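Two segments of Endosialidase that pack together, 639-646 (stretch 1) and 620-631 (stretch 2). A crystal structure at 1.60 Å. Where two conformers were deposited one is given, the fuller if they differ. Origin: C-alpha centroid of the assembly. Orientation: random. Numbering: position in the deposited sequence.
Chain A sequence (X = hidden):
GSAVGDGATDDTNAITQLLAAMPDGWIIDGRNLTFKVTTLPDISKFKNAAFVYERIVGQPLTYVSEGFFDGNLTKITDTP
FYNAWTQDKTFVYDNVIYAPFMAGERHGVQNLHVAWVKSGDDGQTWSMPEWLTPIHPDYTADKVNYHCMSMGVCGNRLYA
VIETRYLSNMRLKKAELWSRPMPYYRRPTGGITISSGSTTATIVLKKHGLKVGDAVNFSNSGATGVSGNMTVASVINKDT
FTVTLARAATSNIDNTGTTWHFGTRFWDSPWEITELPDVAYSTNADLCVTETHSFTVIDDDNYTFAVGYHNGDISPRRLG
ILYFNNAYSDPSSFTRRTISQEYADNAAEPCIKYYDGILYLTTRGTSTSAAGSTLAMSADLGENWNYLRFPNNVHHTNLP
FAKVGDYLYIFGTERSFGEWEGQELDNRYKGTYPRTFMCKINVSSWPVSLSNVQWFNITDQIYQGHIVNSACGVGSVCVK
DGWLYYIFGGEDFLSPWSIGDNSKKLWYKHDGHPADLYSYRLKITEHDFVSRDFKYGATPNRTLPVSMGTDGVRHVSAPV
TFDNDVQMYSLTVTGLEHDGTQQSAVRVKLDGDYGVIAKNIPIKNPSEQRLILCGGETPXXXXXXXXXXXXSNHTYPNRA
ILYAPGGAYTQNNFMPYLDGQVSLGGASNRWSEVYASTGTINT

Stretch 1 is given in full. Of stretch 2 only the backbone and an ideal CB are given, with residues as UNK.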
ATOM      1  N   ARG A 639      13.518   6.700 -43.946  1.00 14.21           N
ATOM      2  CA  ARG A 639      14.879   6.171 -44.166  1.00 15.00           C
ATOM      3  C   ARG A 639      15.288   5.209 -43.052  1.00 13.52           C
ATOM      4  O   ARG A 639      14.807   5.293 -41.931  1.00 13.51           O
ATOM      5  CB  ARG A 639      15.929   7.276 -44.124  1.00 18.23           C
ATOM      6  CG  ARG A 639      15.825   8.317 -45.211  1.00 22.71           C
ATOM      7  CD  ARG A 639      17.031   9.248 -45.108  1.00 27.38           C
ATOM      8  NE  ARG A 639      17.173  10.042 -46.310  1.00 31.13           N
ATOM      9  CZ  ARG A 639      18.050  11.025 -46.435  1.00 33.17           C
ATOM     10  NH1 ARG A 639      18.854  11.333 -45.417  1.00 35.51           N
ATOM     11  NH2 ARG A 639      18.112  11.711 -47.565  1.00 32.76           N
ATOM     12  N   ALA A 640      16.202   4.316 -43.370  1.00 12.54           N
ATOM     13  CA  ALA A 640      16.892   3.565 -42.318  1.00 12.15           C
ATOM     14  C   ALA A 640      18.377   3.758 -42.548  1.00 12.40           C
ATOM     15  O   ALA A 640      18.839   3.704 -43.694  1.00 13.01           O
ATOM     16  CB  ALA A 640      16.551   2.085 -42.430  1.00 12.11           C
ATOM     17  N   ILE A 641      19.138   4.020 -41.473  1.00 12.42           N
ATOM     18  CA  ILE A 641      20.563   4.200 -41.629  1.00 13.07           C
ATOM     19  C   ILE A 641      21.301   3.381 -40.584  1.00 12.56           C
ATOM     20  O   ILE A 641      21.004   3.471 -39.380  1.00 12.43           O
ATOM     21  CB  ILE A 641      20.969   5.689 -41.435  1.00 14.51           C
ATOM     22  CG1 ILE A 641      20.115   6.590 -42.325  1.00 18.68           C
ATOM     23  CG2 ILE A 641      22.463   5.897 -41.733  1.00 13.62           C
ATOM     24  CD1 ILE A 641      20.287   8.069 -41.991  1.00 23.04           C
ATOM     25  N   LEU A 642      22.262   2.584 -41.056  1.00 12.09           N
ATOM     26  CA  LEU A 642      23.085   1.759 -40.173  1.00 11.38           C
ATOM     27  C   LEU A 642      24.446   2.448 -40.000  1.00 12.22           C
ATOM     28  O   LEU A 642      25.089   2.797 -40.989  1.00 13.14           O
ATOM     29  CB  LEU A 642      23.248   0.346 -40.784  1.00 12.55           C
ATOM     30  CG  LEU A 642      24.173  -0.604 -39.992  1.00 15.11           C
ATOM     31  CD1 LEU A 642      23.598  -0.937 -38.625  1.00 16.50           C
ATOM     32  CD2 LEU A 642      24.306  -1.883 -40.802  1.00 16.23           C
ATOM     33  N   TYR A 643      24.853   2.659 -38.744  1.00 11.86           N
ATOM     34  CA  TYR A 643      26.141   3.282 -38.413  1.00 12.65           C
ATOM     35  C   TYR A 643      27.009   2.225 -37.746  1.00 13.19           C
ATOM     36  O   TYR A 643      26.662   1.723 -36.678  1.00 14.46           O
ATOM     37  CB  TYR A 643      25.934   4.416 -37.402  1.00 13.85           C
ATOM     38  CG  TYR A 643      25.030   5.528 -37.900  1.00 16.53           C
ATOM     39  CD1 TYR A 643      23.641   5.396 -37.876  1.00 17.81           C
ATOM     40  CD2 TYR A 643      25.562   6.709 -38.381  1.00 21.26           C
ATOM     41  CE1 TYR A 643      22.810   6.422 -38.337  1.00 21.25           C
ATOM     42  CE2 TYR A 643      24.729   7.743 -38.859  1.00 24.55           C
ATOM     43  CZ  TYR A 643      23.377   7.600 -38.804  1.00 26.88           C
ATOM     44  OH  TYR A 643      22.562   8.621 -39.278  1.00 33.42           O
ATOM     45  N   ALA A 644      28.104   1.838 -38.377  1.00 12.28           N
ATOM     46  CA  ALA A 644      28.917   0.751 -37.810  1.00 12.62           C
ATOM     47  C   ALA A 644      30.390   1.068 -38.056  1.00 13.07           C
ATOM     48  O   ALA A 644      30.966   0.543 -38.994  1.00 12.87           O
ATOM     49  CB  ALA A 644      28.523  -0.620 -38.456  1.00 13.23           C
ATOM     50  N   PRO A 645      30.989   1.957 -37.229  1.00 14.25           N
ATOM     51  CA  PRO A 645      32.381   2.351 -37.449  1.00 15.51           C
ATOM     52  C   PRO A 645      33.324   1.146 -37.514  1.00 15.55           C
ATOM     53  O   PRO A 645      34.338   1.236 -38.205  1.00 17.18           O
ATOM     54  CB  PRO A 645      32.700   3.196 -36.210  1.00 15.79           C
ATOM     55  CG  PRO A 645      31.352   3.852 -35.857  1.00 15.32           C
ATOM     56  CD  PRO A 645      30.344   2.728 -36.147  1.00 14.41           C
ATOM     57  N   GLY A 646      33.018   0.063 -36.801  1.00 14.98           N
ATOM     58  CA  GLY A 646      33.861  -1.132 -36.839  1.00 15.36           C
ATOM     59  C   GLY A 646      33.604  -2.055 -38.022  1.00 14.77           C
ATOM     60  O   GLY A 646      34.199  -3.151 -38.103  1.00 15.83           O
ATOM     61  N   UNK A 620      25.324   7.830 -30.019  1.00 15.19           N
ATOM     62  CA  UNK A 620      26.376   8.513 -30.787  1.00 16.59           C
ATOM     63  C   UNK A 620      27.332   7.464 -31.289  1.00 16.34           C
ATOM     64  O   UNK A 620      27.604   6.518 -30.573  1.00 15.27           O
ATOM     65  CB  UNK A 620      27.108   9.563 -29.949  1.00 16.59           C
ATOM     66  N   UNK A 621      27.845   7.621 -32.508  1.00 17.49           N
ATOM     67  CA  UNK A 621      28.722   6.593 -33.060  1.00 18.94           C
ATOM     68  C   UNK A 621      30.053   6.508 -32.313  1.00 19.01           C
ATOM     69  O   UNK A 621      30.782   5.527 -32.447  1.00 20.63           O
ATOM     70  CB  UNK A 621      28.977   6.867 -34.543  1.00 18.94           C
ATOM     71  N   UNK A 622      30.379   7.527 -31.536  1.00 18.23           N
ATOM     72  CA  UNK A 622      31.579   7.453 -30.706  1.00 19.77           C
ATOM     73  C   UNK A 622      31.398   6.475 -29.527  1.00 17.44           C
ATOM     74  O   UNK A 622      32.379   6.068 -28.885  1.00 18.39           O
ATOM     75  CB  UNK A 622      31.935   8.846 -30.182  1.00 19.77           C
ATOM     76  N   UNK A 623      30.165   6.059 -29.266  1.00 15.19           N
ATOM     77  CA  UNK A 623      29.896   5.158 -28.143  1.00 15.53           C
ATOM     78  C   UNK A 623      29.489   3.763 -28.578  1.00 13.90           C
ATOM     79  O   UNK A 623      29.444   2.856 -27.747  1.00 12.94           O
ATOM     80  CB  UNK A 623      28.798   5.748 -27.256  1.00 15.53           C
ATOM     81  N   UNK A 624      29.163   3.590 -29.858  1.00 13.09           N
ATOM     82  CA  UNK A 624      28.722   2.277 -30.321  1.00 12.20           C
ATOM     83  C   UNK A 624      28.111   2.349 -31.711  1.00 12.84           C
ATOM     84  O   UNK A 624      27.797   3.423 -32.231  1.00 14.40           O
ATOM     85  CB  UNK A 624      27.712   1.680 -29.339  1.00 12.20           C
ATOM     86  N   UNK A 625      27.969   1.197 -32.343  0.73 12.32           N
ATOM     87  CA  UNK A 625      27.179   1.122 -33.575  0.73 11.25           C
ATOM     88  C   UNK A 625      25.722   1.474 -33.283  0.73 12.22           C
ATOM     89  O   UNK A 625      25.240   1.280 -32.161  0.73 13.43           O
ATOM     90  CB  UNK A 625      27.277  -0.272 -34.198  0.73 11.25           C
ATOM     91  N   UNK A 626      25.033   1.989 -34.301  1.00 11.55           N
ATOM     92  CA  UNK A 626      23.638   2.451 -34.176  1.00 12.32           C
ATOM     93  C   UNK A 626      22.851   1.973 -35.387  1.00 12.00           C
ATOM     94  O   UNK A 626      23.384   1.975 -36.504  1.00 13.17           O
ATOM     95  CB  UNK A 626      23.564   3.974 -34.054  1.00 12.32           C
ATOM     96  N   UNK A 627      21.580   1.616 -35.178  1.00 11.46           N
ATOM     97  CA  UNK A 627      20.650   1.530 -36.308  1.00 10.25           C
ATOM     98  C   UNK A 627      19.567   2.579 -36.066  1.00 10.49           C
ATOM     99  O   UNK A 627      18.919   2.590 -35.013  1.00 10.99           O
ATOM    100  CB  UNK A 627      20.054   0.128 -36.452  1.00 10.25           C
ATOM    101  N   UNK A 628      19.394   3.492 -37.021  1.00 11.22           N
ATOM    102  CA  UNK A 628      18.356   4.513 -36.882  1.00 10.73           C
ATOM    103  C   UNK A 628      17.252   4.224 -37.899  1.00 11.31           C
ATOM    104  O   UNK A 628      17.508   4.074 -39.114  1.00 12.31           O
ATOM    105  CB  UNK A 628      18.930   5.917 -37.080  1.00 10.73           C
ATOM    106  N   UNK A 629      16.029   4.143 -37.401  1.00 10.77           N
ATOM    107  CA  UNK A 629      14.871   3.913 -38.266  1.00 11.36           C
ATOM    108  C   UNK A 629      14.055   5.199 -38.205  1.00 11.46           C
ATOM    109  O   UNK A 629      13.554   5.555 -37.128  1.00 11.20           O
ATOM    110  CB  UNK A 629      14.054   2.694 -37.834  1.00 11.36           C
ATOM    111  N   UNK A 630      13.949   5.926 -39.324  1.00 11.27           N
ATOM    112  CA  UNK A 630      13.209   7.192 -39.314  1.00 11.83           C
ATOM    113  C   UNK A 630      11.709   6.971 -39.522  1.00 13.12           C
ATOM    114  O   UNK A 630      11.312   6.081 -40.267  1.00 14.30           O
ATOM    115  CB  UNK A 630      13.751   8.128 -40.396  1.00 11.83           C
ATOM    116  N   UNK A 631      10.890   7.764 -38.844  1.00 12.05           N
ATOM    117  CA  UNK A 631       9.443   7.708 -38.997  1.00 11.89           C
ATOM    118  C   UNK A 631       8.973   8.501 -40.209  1.00 12.97           C
ATOM    119  O   UNK A 631       9.734   9.246 -40.853  1.00 13.87           O
ATOM    120  CB  UNK A 631       8.759   8.232 -37.733  1.00 11.89           C
TER

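Positions 626-630 run antiparallel to strand 640-643 (171° between axes, closest approach 4.8 Å); as in any extended strand, successive side chains from 626 to 629 leave on alternate faces of the sheet. The visible backbone sets the register before any side chain is known.

Position 620 has nothing of stretch 1 within 5.5 Å of its ideal CB and could hold almost anything; it is Tyr 620. At 621 the CB points toward stretch 1, 4.1 Å from Pro 645 CG and 4.8 Å from Tyr 643 CB. A small or medium side chain with some apolar surface suits this; Thr 621 sets its CG2 3.6 Å from Tyr 643 CB.

Positions 622 and 623 offer no contact to judge by, and polar residues would serve: Thr 622 and Asp 623. The backbone at 624 (phi/psi 167/165) lies in a region natural to glycine, and Gly 624 occupies it.

At 625 the ideal CB is tight, 3.2 Å from Tyr 643 O, and 4.1 Å from Ala 644 CA, favouring a small residue. Ser 625 fits, and its OG is hydrogen-bonded elsewhere in the structure.

Position 626 is a hydrogen-bonded pair with Tyr 643: its N donates to Tyr 643 O (2.9 Å), and Tyr 643 N donates to its O (2.8 Å). The ideal CB, 4.1 Å from Tyr 643 CD1, invites an aliphatic or aromatic residue. Leu 626 brings CB to 3.9 Å from Tyr 643 CD1.

Position 627 faces the side of Leu 642, with its CB 4.3 Å from Leu 642 CD1; Leu, Ile, Val or Met would suit. Leu 627 (t, p) has its CD1 4.3 Å from Leu 642 CB.

At 628, N donates to Ile 641 O and O accepts from Ile 641 N, both 2.9 Å. The CB lies 4.1 Å from Tyr 643 CE1, so a chain with a methylene stem could pack there, polar-tipped or not. Gln 628 lays CG 3.6 Å from Tyr 643 CE1, while OE1 is hydrogen-bonded elsewhere in the structure.

Position 629 shares a face with Ala 640, whose small methyl leaves room for a branched aliphatic; Leu 629 CD2 reaches 3.7 Å from Ala 640 CB.

At 630 the N donates to Arg 639 O (2.8 Å), and the CB points toward stretch 1, where the Arg 639 stem and Ile 641 CD1 offer apolar surface. A long or aromatic side chain could span both. Tyr 630 places CD2 3.7 Å from Arg 639 CB and CZ 3.6 Å from Ile 641 CD1; a water hydrogen-bonds Tyr 630 OH at 2.7 Å from its O and accepts a weak hydrogen bond from Arg 639 NH1 at 3.1 Å.

At 631 nothing of stretch 1 lies within 5.5 Å of the ideal CB, so this contact sets no demand; the residue is Gly 631.

Stretch 2, residues 620-631: YTTDGSLLQLYG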
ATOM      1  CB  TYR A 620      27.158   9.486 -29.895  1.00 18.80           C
ATOM      2  CG  TYR A 620      26.275  10.527 -29.289  1.00 22.35           C
ATOM      3  CD1 TYR A 620      25.779  11.580 -30.062  1.00 24.70           C
ATOM      4  CD2 TYR A 620      25.912  10.460 -27.957  1.00 25.28           C
ATOM      5  CE1 TYR A 620      24.949  12.531 -29.517  1.00 28.07           C
ATOM      6  CE2 TYR A 620      25.063  11.415 -27.397  1.00 28.71           C
ATOM      7  CZ  TYR A 620      24.591  12.441 -28.186  1.00 32.16           C
ATOM      8  OH  TYR A 620      23.757  13.389 -27.643  1.00 38.55           O
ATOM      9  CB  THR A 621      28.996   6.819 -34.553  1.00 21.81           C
ATOM     10  OG1 THR A 621      29.588   8.103 -34.719  1.00 22.56           O
ATOM     11  CG2 THR A 621      27.692   6.792 -35.331  1.00 22.86           C
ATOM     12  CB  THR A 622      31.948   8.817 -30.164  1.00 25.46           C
ATOM     13  OG1 THR A 622      30.776   9.398 -29.608  1.00 25.98           O
ATOM     14  CG2 THR A 622      32.459   9.709 -31.309  1.00 28.43           C
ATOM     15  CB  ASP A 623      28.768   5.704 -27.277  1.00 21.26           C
ATOM     16  CG  ASP A 623      29.102   5.701 -25.822  1.00 32.42           C
ATOM     17  OD1 ASP A 623      30.202   5.218 -25.455  1.00 39.11           O
ATOM     18  OD2 ASP A 623      28.243   6.174 -25.040  1.00 36.03           O
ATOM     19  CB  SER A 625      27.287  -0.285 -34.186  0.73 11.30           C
ATOM     20  OG  SER A 625      26.832  -1.265 -33.277  0.73 11.80           O
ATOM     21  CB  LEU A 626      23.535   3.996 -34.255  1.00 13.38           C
ATOM     22  CG  LEU A 626      24.422   4.809 -33.318  1.00 15.23           C
ATOM     23  CD1 LEU A 626      24.336   6.299 -33.696  1.00 16.98           C
ATOM     24  CD2 LEU A 626      24.003   4.609 -31.864  1.00 15.65           C
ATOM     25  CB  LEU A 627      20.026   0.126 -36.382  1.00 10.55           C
ATOM     26  CG  LEU A 627      18.868   0.027 -37.414  1.00 11.67           C
ATOM     27  CD1 LEU A 627      19.387   0.292 -38.828  1.00 12.68           C
ATOM     28  CD2 LEU A 627      18.180  -1.383 -37.316  1.00 13.45           C
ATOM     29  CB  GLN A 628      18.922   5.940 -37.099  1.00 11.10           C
ATOM     30  CG  GLN A 628      20.013   6.283 -36.039  1.00 12.63           C
ATOM     31  CD  GLN A 628      20.136   7.771 -35.797  1.00 14.56           C
ATOM     32  OE1 GLN A 628      19.185   8.517 -35.972  1.00 15.28           O
ATOM     33  NE2 GLN A 628      21.310   8.197 -35.348  1.00 15.80           N
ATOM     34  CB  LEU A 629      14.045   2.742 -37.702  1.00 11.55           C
ATOM     35  CG  LEU A 629      14.795   1.405 -37.699  1.00 13.08           C
ATOM     36  CD1 LEU A 629      14.006   0.273 -36.940  1.00 14.08           C
ATOM     37  CD2 LEU A 629      15.186   0.996 -39.117  1.00 14.76           C
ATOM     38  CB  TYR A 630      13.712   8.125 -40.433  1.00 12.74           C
ATOM     39  CG  TYR A 630      15.115   8.690 -40.296  1.00 14.33           C
ATOM     40  CD1 TYR A 630      15.970   8.328 -39.269  1.00 15.10           C
ATOM     41  CD2 TYR A 630      15.572   9.606 -41.227  1.00 15.80           C
ATOM     42  CE1 TYR A 630      17.278   8.900 -39.164  1.00 15.11           C
ATOM     43  CE2 TYR A 630      16.837  10.157 -41.163  1.00 17.27           C
ATOM     44  CZ  TYR A 630      17.695   9.812 -40.127  1.00 15.97           C
ATOM     45  OH  TYR A 630      18.966  10.384 -40.079  1.00 17.00           O
TER
HETATM   46  O   HOH W   1      19.799  11.389 -42.495  1.00 28.55           O
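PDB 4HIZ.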